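Local coordinates for maleylacetate reductase (Agrobacterium tumefaciens, PDB 3HL0), which reduces maleylacetate to 3-oxoadipate, probably with NADH and in the breakdown of gamma-resorcylate, and belongs to the iron-containing alcohol dehydrogenase family, at residues S166-L171 against P254-H259; H241-T246 against A260-H265. All blocks are in the same frame, centred on the assembly; numbering follows the deposited sequence.

Contact 1: residues S166-L171 against P254-H259. With NAD (nicotinamide-adenine-dinucleotide), chain D.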
loop_
_atom_site.group_PDB
_atom_site.type_symbol
_atom_site.label_atom_id
_atom_site.label_comp_id
_atom_site.label_asym_id
_atom_site.label_seq_id
_atom_site.Cartn_x
_atom_site.Cartn_y
_atom_site.Cartn_z
ATOM N N SER A 166 -9.415 4.744 5.247
ATOM C CA SER A 166 -10.186 5.187 6.444
ATOM C C SER A 166 -11.288 4.154 6.767
ATOM O O SER A 166 -11.488 3.778 7.962
ATOM C CB SER A 166 -10.823 6.598 6.260
ATOM O OG SER A 166 -9.768 7.564 6.139
HETATM N N MSE A 167 -11.980 3.666 5.732
HETATM C CA MSE A 167 -13.073 2.701 5.934
HETATM C C MSE A 167 -12.529 1.341 6.392
HETATM O O MSE A 167 -13.037 0.765 7.355
HETATM C CB MSE A 167 -13.904 2.532 4.669
HETATM C CG MSE A 167 -14.575 3.827 4.155
HETATM SE SE MSE A 167 -15.681 4.774 5.428
HETATM C CE MSE A 167 -14.468 6.125 5.991
ATOM N N THR A 168 -11.495 0.831 5.722
ATOM C CA THR A 168 -11.026 -0.519 6.087
ATOM C C THR A 168 -10.257 -0.487 7.419
ATOM O O THR A 168 -10.404 -1.415 8.246
ATOM C CB THR A 168 -10.177 -1.185 4.985
ATOM O OG1 THR A 168 -9.135 -0.261 4.627
ATOM C CG2 THR A 168 -11.075 -1.431 3.783
ATOM N N SER A 169 -9.476 0.568 7.671
ATOM C CA SER A 169 -8.821 0.671 8.958
ATOM C C SER A 169 -9.882 0.828 10.058
ATOM O O SER A 169 -9.709 0.282 11.162
ATOM C CB SER A 169 -7.867 1.890 8.955
ATOM O OG SER A 169 -7.119 1.962 10.215
ATOM N N GLY A 170 -10.983 1.545 9.767
ATOM C CA GLY A 170 -12.076 1.723 10.763
ATOM C C GLY A 170 -12.688 0.371 11.073
ATOM O O GLY A 170 -12.983 0.066 12.232
ATOM N N LEU A 171 -12.886 -0.479 10.033
ATOM C CA LEU A 171 -13.382 -1.833 10.297
ATOM C C LEU A 171 -12.382 -2.702 11.067
ATOM O O LEU A 171 -12.799 -3.551 11.869
ATOM C CB LEU A 171 -13.852 -2.530 8.992
ATOM C CG LEU A 171 -15.104 -1.899 8.371
ATOM C CD1 LEU A 171 -15.187 -2.348 6.882
ATOM C CD2 LEU A 171 -16.346 -2.330 9.133
ATOM N N PRO A 254 -3.431 -7.449 1.789
ATOM C CA PRO A 254 -3.450 -6.139 2.417
ATOM C C PRO A 254 -4.119 -6.256 3.808
ATOM O O PRO A 254 -5.190 -6.838 3.915
ATOM C CB PRO A 254 -4.323 -5.312 1.470
ATOM C CG PRO A 254 -4.218 -5.979 0.156
ATOM C CD PRO A 254 -4.112 -7.451 0.483
ATOM N N HIS A 255 -3.497 -5.670 4.809
ATOM C CA HIS A 255 -3.897 -5.900 6.220
ATOM C C HIS A 255 -5.331 -5.433 6.554
ATOM O O HIS A 255 -6.210 -6.261 6.926
ATOM C CB HIS A 255 -2.917 -5.193 7.153
ATOM C CG HIS A 255 -3.373 -5.175 8.562
ATOM N ND1 HIS A 255 -3.205 -6.261 9.390
ATOM C CD2 HIS A 255 -4.030 -4.233 9.284
ATOM C CE1 HIS A 255 -3.722 -5.979 10.579
ATOM N NE2 HIS A 255 -4.204 -4.751 10.543
ATOM N N ALA A 256 -5.582 -4.128 6.437
ATOM C CA ALA A 256 -6.878 -3.611 6.871
ATOM C C ALA A 256 -8.006 -4.201 6.029
ATOM O O ALA A 256 -9.088 -4.518 6.531
ATOM C CB ALA A 256 -6.900 -2.061 6.780
ATOM N N GLU A 257 -7.741 -4.419 4.739
ATOM C CA GLU A 257 -8.760 -4.975 3.852
ATOM C C GLU A 257 -9.135 -6.404 4.223
ATOM O O GLU A 257 -10.291 -6.781 4.065
ATOM C CB GLU A 257 -8.206 -5.022 2.431
ATOM C CG GLU A 257 -8.173 -3.657 1.729
ATOM C CD GLU A 257 -6.924 -2.821 2.030
ATOM O OE1 GLU A 257 -6.118 -3.107 2.963
ATOM O OE2 GLU A 257 -6.718 -1.847 1.262
ATOM N N THR A 258 -8.156 -7.172 4.683
ATOM C CA THR A 258 -8.417 -8.564 5.137
ATOM C C THR A 258 -9.389 -8.569 6.333
ATOM O O THR A 258 -10.368 -9.312 6.348
ATOM C CB THR A 258 -7.118 -9.267 5.509
ATOM O OG1 THR A 258 -6.282 -9.313 4.340
ATOM C CG2 THR A 258 -7.389 -10.714 5.939
ATOM N N HIS A 259 -9.147 -7.647 7.260
ATOM C CA HIS A 259 -10.082 -7.474 8.400
ATOM C C HIS A 259 -11.462 -7.067 7.949
ATOM O O HIS A 259 -12.434 -7.618 8.388
ATOM C CB HIS A 259 -9.566 -6.419 9.353
ATOM C CG HIS A 259 -8.522 -6.930 10.258
ATOM N ND1 HIS A 259 -8.798 -7.401 11.521
ATOM C CD2 HIS A 259 -7.185 -7.086 10.071
ATOM C CE1 HIS A 259 -7.676 -7.846 12.068
ATOM N NE2 HIS A 259 -6.684 -7.662 11.209
HETATM P PA NAD D . -0.054 1.358 7.607
HETATM O O1A NAD D . 0.584 1.885 8.845
HETATM O O2A NAD D . 0.584 0.204 6.932
HETATM O O5B NAD D . -0.364 2.588 6.641
HETATM C C5B NAD D . -0.713 2.318 5.278
HETATM C C4B NAD D . -0.297 3.528 4.454
HETATM O O4B NAD D . -1.126 4.634 4.807
HETATM C C3B NAD D . 1.167 3.930 4.715
HETATM O O3B NAD D . 1.860 4.249 3.495
HETATM C C2B NAD D . 1.001 5.153 5.588
HETATM O O2B NAD D . 2.076 6.064 5.484
HETATM C C1B NAD D . -0.311 5.765 5.075
HETATM N N9A NAD D . -0.988 6.625 6.075
HETATM C C8A NAD D . -1.294 6.299 7.383
HETATM N N7A NAD D . -1.919 7.352 7.959
HETATM C C5A NAD D . -2.011 8.370 7.048
HETATM C C6A NAD D . -2.543 9.657 7.120
HETATM N N6A NAD D . -3.373 10.082 8.108
HETATM N N1A NAD D . -2.440 10.435 5.966
HETATM C C2A NAD D . -1.868 9.940 4.814
HETATM N N3A NAD D . -1.354 8.671 4.736
HETATM C C4A NAD D . -1.430 7.899 5.860
HETATM O O3 NAD D . -1.565 0.818 7.914
HETATM P PN NAD D . -2.261 0.345 9.301
HETATM O O1N NAD D . -3.468 -0.419 8.867
HETATM O O2N NAD D . -2.399 1.554 10.110
HETATM O O5D NAD D . -1.236 -0.675 9.986
HETATM C C5D NAD D . -1.097 -2.022 9.544
HETATM C C4D NAD D . 0.108 -2.611 10.279
HETATM O O4D NAD D . -0.095 -2.433 11.674
HETATM C C3D NAD D . 0.180 -4.114 10.042
HETATM O O3D NAD D . 1.567 -4.489 10.054
HETATM C C2D NAD D . -0.543 -4.677 11.243
HETATM O O2D NAD D . -0.202 -6.027 11.561
HETATM C C1D NAD D . -0.121 -3.698 12.322
HETATM N N1N NAD D . -1.032 -3.650 13.458
HETATM C C2N NAD D . -0.509 -3.976 14.673
HETATM C C3N NAD D . -1.329 -3.947 15.781
HETATM C C7N NAD D . -0.649 -4.281 17.044
HETATM O O7N NAD D . -1.427 -4.167 18.133
HETATM N N7N NAD D . 0.647 -4.676 17.077
HETATM C C4N NAD D . -2.708 -3.538 15.715
HETATM C C5N NAD D . -3.222 -3.214 14.458
HETATM C C6N NAD D . -2.374 -3.281 13.338
HETATM O O HOH W 1 -8.519 0.032 1.860
#
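Ala256 lays its methyl group against the side of Thr168, with CB of Ala256 3.6 Å from OG1 of Thr168. The contact joins helices 163-180 and 255-271 of the all-helical C-terminal part of the iron-containing alcohol dehydrogenase fold, at the wall facing the NAD cleft. The two short segments cross at 61° with axes only 7.7 Å apart. Such closeness needs small side chains, and here the nearest CA pair, Ser169 and Ala256, is 5.1 Å apart. The Ala256 methyl also reaches the backbone N of Ser169, whose CB points away from the other helix and whose OG hydrogen-bonds to the backbone N of Tyr121.

No direct hydrogen bond links the segments; one water does. It lies 2.8 Å from OG1 of Thr168 and donates to OE2 of Glu257, where the bend of the chain at chi2 (85°) brings the carboxylate round to the water. CG2 of Thr168, anti to its carbonyl carbon, meets CG of Glu257 in loose apolar contact.

At the start of helix 255-271, Pro254 holds the N-cap position, and its O accepts from both N and OG1 of Thr258, which arrive from opposite faces of the carbonyl plane. The next residue, His255, belongs to the NAD pocket. Its imidazole is sandwiched: CD2 of His259 sits over the rim of one face, while the ribose on the nicotinamide side covers the other, C2D of NAD lying over the ring centre, 3.5 Å from CE1 of His255.

Contact 2: residues H241-T246 against A260-H265; sequences HKLCHT and AVLLPH
Helices 239-251 and 255-271 follow one another in the C-terminal helical part, joined by a short turn, and this contact is one place where their side chains meet. The backbones stay well apart: the nearest CA atoms, those of Cys244 and Leu262, are 7.5 Å from each other, so side chains must span the gap. Leu262 does so with a single methyl. Its CG stands anti to the carbonyl carbon (chi1 -75°), and the extended branch carries CD1 into the angle between two neighbouring residues of the facing helix. There CD1 of Leu262 is 3.8 Å from SG of Cys244 and 4.0 Å from CG of Leu243. The leucine side chains cross at about a right angle, and Leu243 adds its CD2 methyl at 4.1 Å from the same CD1 of Leu262.

Helix 336-348 adds to this small apolar cluster, with Leu342 touching Leu243 and Ala346 touching Leu262, while Cys244 also rests on Thr258 and His259. Within 260-265 the helix is kinked at Pro264: a proline nitrogen has no hydrogen to give, and His265 N makes only a weak bond, back to Leu262 O.

All three touching residues are buried, yet together the two segments cover just 132 Å². Neither hydrogen bond nor salt bridge crosses between them. With no polar link across it, the contact probably rests on dispersion and the exclusion of water, and the cysteine takes part through its sulfur as an apolar surface, at van der Waals distance from a methyl.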
loop_
_atom_site.group_PDB
_atom_site.type_symbol
_atom_site.label_atom_id
_atom_site.label_comp_id
_atom_site.label_asym_id
_atom_site.label_seq_id
_atom_site.Cartn_x
_atom_site.Cartn_y
_atom_site.Cartn_z
ATOM N N HIS A 241 -9.038 -12.432 14.646
ATOM C CA HIS A 241 -7.648 -11.931 14.504
ATOM C C HIS A 241 -6.701 -13.078 14.103
ATOM O O HIS A 241 -5.767 -12.838 13.350
ATOM C CB HIS A 241 -7.204 -11.194 15.787
ATOM C CG HIS A 241 -7.938 -9.901 16.019
ATOM N ND1 HIS A 241 -9.253 -9.864 16.435
ATOM C CD2 HIS A 241 -7.540 -8.613 15.894
ATOM C CE1 HIS A 241 -9.638 -8.596 16.546
ATOM N NE2 HIS A 241 -8.621 -7.815 16.209
ATOM N N LYS A 242 -6.930 -14.289 14.603
ATOM C CA LYS A 242 -6.079 -15.443 14.209
ATOM C C LYS A 242 -6.176 -15.726 12.718
ATOM O O LYS A 242 -5.149 -15.873 12.042
ATOM C CB LYS A 242 -6.448 -16.666 15.021
ATOM C CG LYS A 242 -6.091 -16.499 16.516
ATOM C CD LYS A 242 -4.610 -16.758 16.776
ATOM C CE LYS A 242 -4.345 -17.080 18.238
ATOM N NZ LYS A 242 -4.399 -15.846 19.091
ATOM N N LEU A 243 -7.397 -15.729 12.198
ATOM C CA LEU A 243 -7.608 -16.011 10.775
ATOM C C LEU A 243 -7.009 -14.910 9.914
ATOM O O LEU A 243 -6.422 -15.210 8.869
ATOM C CB LEU A 243 -9.084 -16.253 10.475
ATOM C CG LEU A 243 -9.458 -16.695 9.061
ATOM C CD1 LEU A 243 -8.738 -18.057 8.813
ATOM C CD2 LEU A 243 -10.967 -16.837 8.964
ATOM N N CYS A 244 -7.138 -13.639 10.313
ATOM C CA CYS A 244 -6.559 -12.569 9.516
ATOM C C CYS A 244 -5.034 -12.712 9.491
ATOM O O CYS A 244 -4.397 -12.505 8.460
ATOM C CB CYS A 244 -6.898 -11.189 10.080
ATOM S SG CYS A 244 -8.613 -10.703 9.834
ATOM N N HIS A 245 -4.453 -13.080 10.626
ATOM C CA HIS A 245 -3.011 -13.267 10.674
ATOM C C HIS A 245 -2.579 -14.434 9.779
ATOM O O HIS A 245 -1.575 -14.318 9.067
ATOM C CB HIS A 245 -2.529 -13.466 12.120
ATOM C CG HIS A 245 -1.041 -13.601 12.252
ATOM N ND1 HIS A 245 -0.400 -14.820 12.251
ATOM C CD2 HIS A 245 -0.074 -12.666 12.408
ATOM C CE1 HIS A 245 0.904 -14.632 12.381
ATOM N NE2 HIS A 245 1.128 -13.333 12.477
ATOM N N THR A 246 -3.331 -15.525 9.788
ATOM C CA THR A 246 -3.013 -16.697 8.935
ATOM C C THR A 246 -3.088 -16.330 7.466
ATOM O O THR A 246 -2.155 -16.585 6.696
ATOM C CB THR A 246 -3.991 -17.850 9.189
ATOM O OG1 THR A 246 -3.797 -18.282 10.526
ATOM C CG2 THR A 246 -3.767 -18.981 8.210
ATOM N N ALA A 260 -11.546 -6.137 6.998
ATOM C CA ALA A 260 -12.845 -5.692 6.550
ATOM C C ALA A 260 -13.637 -6.794 5.872
ATOM O O ALA A 260 -14.824 -6.950 6.107
ATOM C CB ALA A 260 -12.678 -4.498 5.553
ATOM N N VAL A 261 -12.949 -7.565 5.032
ATOM C CA VAL A 261 -13.627 -8.664 4.340
ATOM C C VAL A 261 -14.110 -9.782 5.276
ATOM O O VAL A 261 -15.249 -10.274 5.142
ATOM C CB VAL A 261 -12.740 -9.231 3.230
ATOM C CG1 VAL A 261 -13.398 -10.486 2.605
ATOM C CG2 VAL A 261 -12.578 -8.178 2.144
ATOM N N LEU A 262 -13.232 -10.168 6.202
ATOM C CA LEU A 262 -13.530 -11.341 7.055
ATOM C C LEU A 262 -14.514 -11.011 8.173
ATOM O O LEU A 262 -15.222 -11.916 8.601
ATOM C CB LEU A 262 -12.238 -11.935 7.652
ATOM C CG LEU A 262 -11.401 -12.735 6.619
ATOM C CD1 LEU A 262 -10.109 -13.167 7.302
ATOM C CD2 LEU A 262 -12.157 -13.910 6.118
ATOM N N LEU A 263 -14.485 -9.773 8.681
ATOM C CA LEU A 263 -15.181 -9.472 9.979
ATOM C C LEU A 263 -16.668 -9.941 10.024
ATOM O O LEU A 263 -17.083 -10.559 11.006
ATOM C CB LEU A 263 -15.029 -8.002 10.368
ATOM C CG LEU A 263 -15.555 -7.719 11.792
ATOM C CD1 LEU A 263 -14.833 -8.492 12.895
ATOM C CD2 LEU A 263 -15.500 -6.211 11.969
ATOM N N PRO A 264 -17.459 -9.731 8.960
ATOM C CA PRO A 264 -18.871 -10.168 9.080
ATOM C C PRO A 264 -18.994 -11.699 9.240
ATOM O O PRO A 264 -19.910 -12.158 9.898
ATOM C CB PRO A 264 -19.499 -9.723 7.752
ATOM C CG PRO A 264 -18.643 -8.530 7.323
ATOM C CD PRO A 264 -17.225 -8.920 7.743
ATOM N N HIS A 265 -18.078 -12.439 8.628
ATOM C CA HIS A 265 -18.104 -13.906 8.610
ATOM C C HIS A 265 -17.564 -14.495 9.871
ATOM O O HIS A 265 -18.101 -15.493 10.328
ATOM C CB HIS A 265 -17.291 -14.373 7.405
ATOM C CG HIS A 265 -17.818 -13.799 6.136
ATOM N ND1 HIS A 265 -18.985 -14.248 5.555
ATOM C CD2 HIS A 265 -17.388 -12.754 5.391
ATOM C CE1 HIS A 265 -19.236 -13.506 4.489
ATOM N NE2 HIS A 265 -18.284 -12.598 4.363
#

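How the contacts relate
Helix 255-271 serves both contacts: its first turn packs on helix 163-180 in contact 1, and Leu262, six residues beyond Ala256, reaches helix 239-251 in contact 2. The centres lie 10 Å apart. Along the chain the order is 166-171, 241-246, 254-259, 260-265, so the segments alternate and the two contacts cross. They also touch directly: Leu171 CD1 is 3.6 Å from Ala260 CB, and His259 NE2 is 3.7 Å from Cys244 CB. Helix 255-271, which carries the NAD-contacting histidine in its first turn, is thus held on different sides by two earlier helices of the same C-terminal family region.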